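Local coordinates for spike protein P1 (Pseudoalteromonas phage pm2, PDB 2VVE) that forms the spikes at the fivefold vertices of the virion and binds the host receptor through its C-terminal region, at residues D21-L26 and E49-L54. Residues are numbered along the deposited sequence; the frame is centred on the assembly and turned at random.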
loop_
_atom_site.group_PDB
_atom_site.type_symbol
_atom_site.label_atom_id
_atom_site.label_comp_id
_atom_site.label_asym_id
_atom_site.label_seq_id
_atom_site.Cartn_x
_atom_site.Cartn_y
_atom_site.Cartn_z
ATOM N N ASP A 21 14.247 13.413 22.249
ATOM C CA ASP A 21 13.328 12.840 23.229
ATOM C C ASP A 21 12.505 13.858 24.009
ATOM O O ASP A 21 12.922 15.002 24.216
ATOM C CB ASP A 21 14.101 11.967 24.230
ATOM C CG ASP A 21 15.178 12.755 24.974
ATOM O OD1 ASP A 21 16.016 13.413 24.311
ATOM O OD2 ASP A 21 15.183 12.731 26.211
ATOM N N GLY A 22 11.360 13.404 24.496
ATOM C CA GLY A 22 10.442 14.277 25.233
ATOM C C GLY A 22 9.727 15.252 24.310
ATOM O O GLY A 22 9.908 15.216 23.093
ATOM N N VAL A 23 8.919 16.130 24.891
ATOM C CA VAL A 23 8.194 17.122 24.077
ATOM C C VAL A 23 9.148 18.264 23.773
ATOM O O VAL A 23 9.719 18.878 24.688
ATOM C CB VAL A 23 6.901 17.618 24.762
ATOM C CG1 VAL A 23 6.247 18.719 23.914
ATOM C CG2 VAL A 23 5.931 16.467 24.967
ATOM N N ARG A 24 9.360 18.493 22.481
ATOM C CA ARG A 24 10.272 19.514 21.981
ATOM C C ARG A 24 9.574 20.309 20.900
ATOM O O ARG A 24 8.591 19.871 20.316
ATOM C CB ARG A 24 11.542 18.873 21.403
ATOM C CG ARG A 24 12.404 18.182 22.454
ATOM C CD ARG A 24 13.686 17.658 21.879
ATOM N NE ARG A 24 14.428 16.856 22.865
ATOM C CZ ARG A 24 15.681 17.089 23.237
ATOM N NH1 ARG A 24 16.357 18.096 22.701
ATOM N NH2 ARG A 24 16.266 16.300 24.135
ATOM N N GLU A 25 10.094 21.492 20.628
ATOM C CA GLU A 25 9.531 22.318 19.580
ATOM C C GLU A 25 9.930 21.784 18.199
ATOM O O GLU A 25 11.102 21.486 17.960
ATOM C CB GLU A 25 10.024 23.747 19.759
ATOM C CG GLU A 25 9.265 24.742 18.944
ATOM C CD GLU A 25 9.672 26.151 19.265
ATOM O OE1 GLU A 25 10.818 26.513 18.937
ATOM O OE2 GLU A 25 8.833 26.893 19.819
ATOM N N LEU A 26 8.949 21.642 17.309
ATOM C CA LEU A 26 9.209 21.244 15.930
ATOM C C LEU A 26 9.469 22.489 15.086
ATOM O O LEU A 26 10.413 22.529 14.296
ATOM C CB LEU A 26 8.026 20.461 15.356
ATOM C CG LEU A 26 8.222 19.941 13.935
ATOM C CD1 LEU A 26 9.171 18.749 13.941
ATOM C CD2 LEU A 26 6.879 19.596 13.326
ATOM N N GLU A 49 0.998 24.466 22.412
ATOM C CA GLU A 49 1.739 24.730 23.652
ATOM C C GLU A 49 1.251 23.896 24.836
ATOM O O GLU A 49 1.978 23.716 25.822
ATOM C CB GLU A 49 1.716 26.227 23.975
ATOM C CG GLU A 49 2.457 27.073 22.932
ATOM C CD GLU A 49 2.353 28.571 23.181
ATOM O OE1 GLU A 49 1.255 29.142 22.987
ATOM O OE2 GLU A 49 3.380 29.181 23.550
ATOM N N ASN A 50 0.036 23.361 24.717
ATOM C CA ASN A 50 -0.560 22.524 25.759
ATOM C C ASN A 50 -0.096 21.067 25.785
ATOM O O ASN A 50 -0.319 20.368 26.778
ATOM C CB ASN A 50 -2.093 22.580 25.686
ATOM C CG ASN A 50 -2.657 21.940 24.422
ATOM O OD1 ASN A 50 -2.373 22.370 23.293
ATOM N ND2 ASN A 50 -3.488 20.927 24.611
ATOM N N MET A 51 0.544 20.617 24.706
ATOM C CA MET A 51 0.961 19.213 24.595
ATOM C C MET A 51 2.016 18.825 25.631
ATOM O O MET A 51 3.026 19.516 25.789
ATOM C CB MET A 51 1.465 18.888 23.186
ATOM C CG MET A 51 1.601 17.387 22.964
ATOM S SD MET A 51 2.041 16.924 21.289
ATOM C CE MET A 51 3.746 17.437 21.261
ATOM N N THR A 52 1.763 17.710 26.320
ATOM C CA THR A 52 2.673 17.164 27.314
ATOM C C THR A 52 2.773 15.666 27.078
ATOM O O THR A 52 1.963 15.098 26.347
ATOM C CB THR A 52 2.161 17.426 28.755
ATOM O OG1 THR A 52 0.858 16.849 28.911
ATOM C CG2 THR A 52 2.102 18.929 29.052
ATOM N N ALA A 53 3.762 15.021 27.686
ATOM C CA ALA A 53 3.920 13.574 27.545
ATOM C C ALA A 53 4.475 12.956 28.823
ATOM O O ALA A 53 5.515 12.301 28.810
ATOM C CB ALA A 53 4.804 13.228 26.331
ATOM N N LEU A 54 3.780 13.206 29.928
ATOM C CA LEU A 54 4.110 12.597 31.219
ATOM C C LEU A 54 3.968 11.079 31.170
ATOM O O LEU A 54 2.929 10.560 30.761
ATOM C CB LEU A 54 3.234 13.188 32.329
ATOM C CG LEU A 54 3.774 14.417 33.071
ATOM C CD1 LEU A 54 4.042 15.602 32.141
ATOM C CD2 LEU A 54 2.815 14.813 34.186
#
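Val23 and Thr52 bring the two backbones nearest, their CA atoms 6.4 Å apart, where the approach to strand 24-27 runs beside the loop that follows strand 44-47 in the second jelly-roll domain. Within this chain, strand 24-27 is an outermost strand of a four-stranded antiparallel sheet, with strand 78-81 as its neighbour, and Val23, just before the strand, packs its methyls on both side chains and backbone of the loop. Val23 carries the contact, its two methyls dividing the work. CG1, anti to the backbone N (chi1 176°), meets the carbonyl O of Met51. The same methyl sits 3.9 Å from the Met51 methyl CE. The Met51 chain runs extended until it bends at chi3 (73°), which brings CE round to Val23. The other methyl, CG2, lies beside the backbone N of Val23 and touches CB of Ala53 at 3.7 Å. Ala53 also rests on Trp81 and Met51 on Asn79, which joins the loop to strand 78-81; both loop residues pack on Val58 as well. The Arg24 side chain leaves its CA away from the loop and ties the turn before the strand to itself, gripping Asp21 side-on with two nitrogens. NE donates to the Asp21 carbonyl O at 2.7 Å in a nearly straight bond, while NH2 makes a salt bridge with Asp21 OD1 at 2.9 Å, coming from above the carboxylate plane.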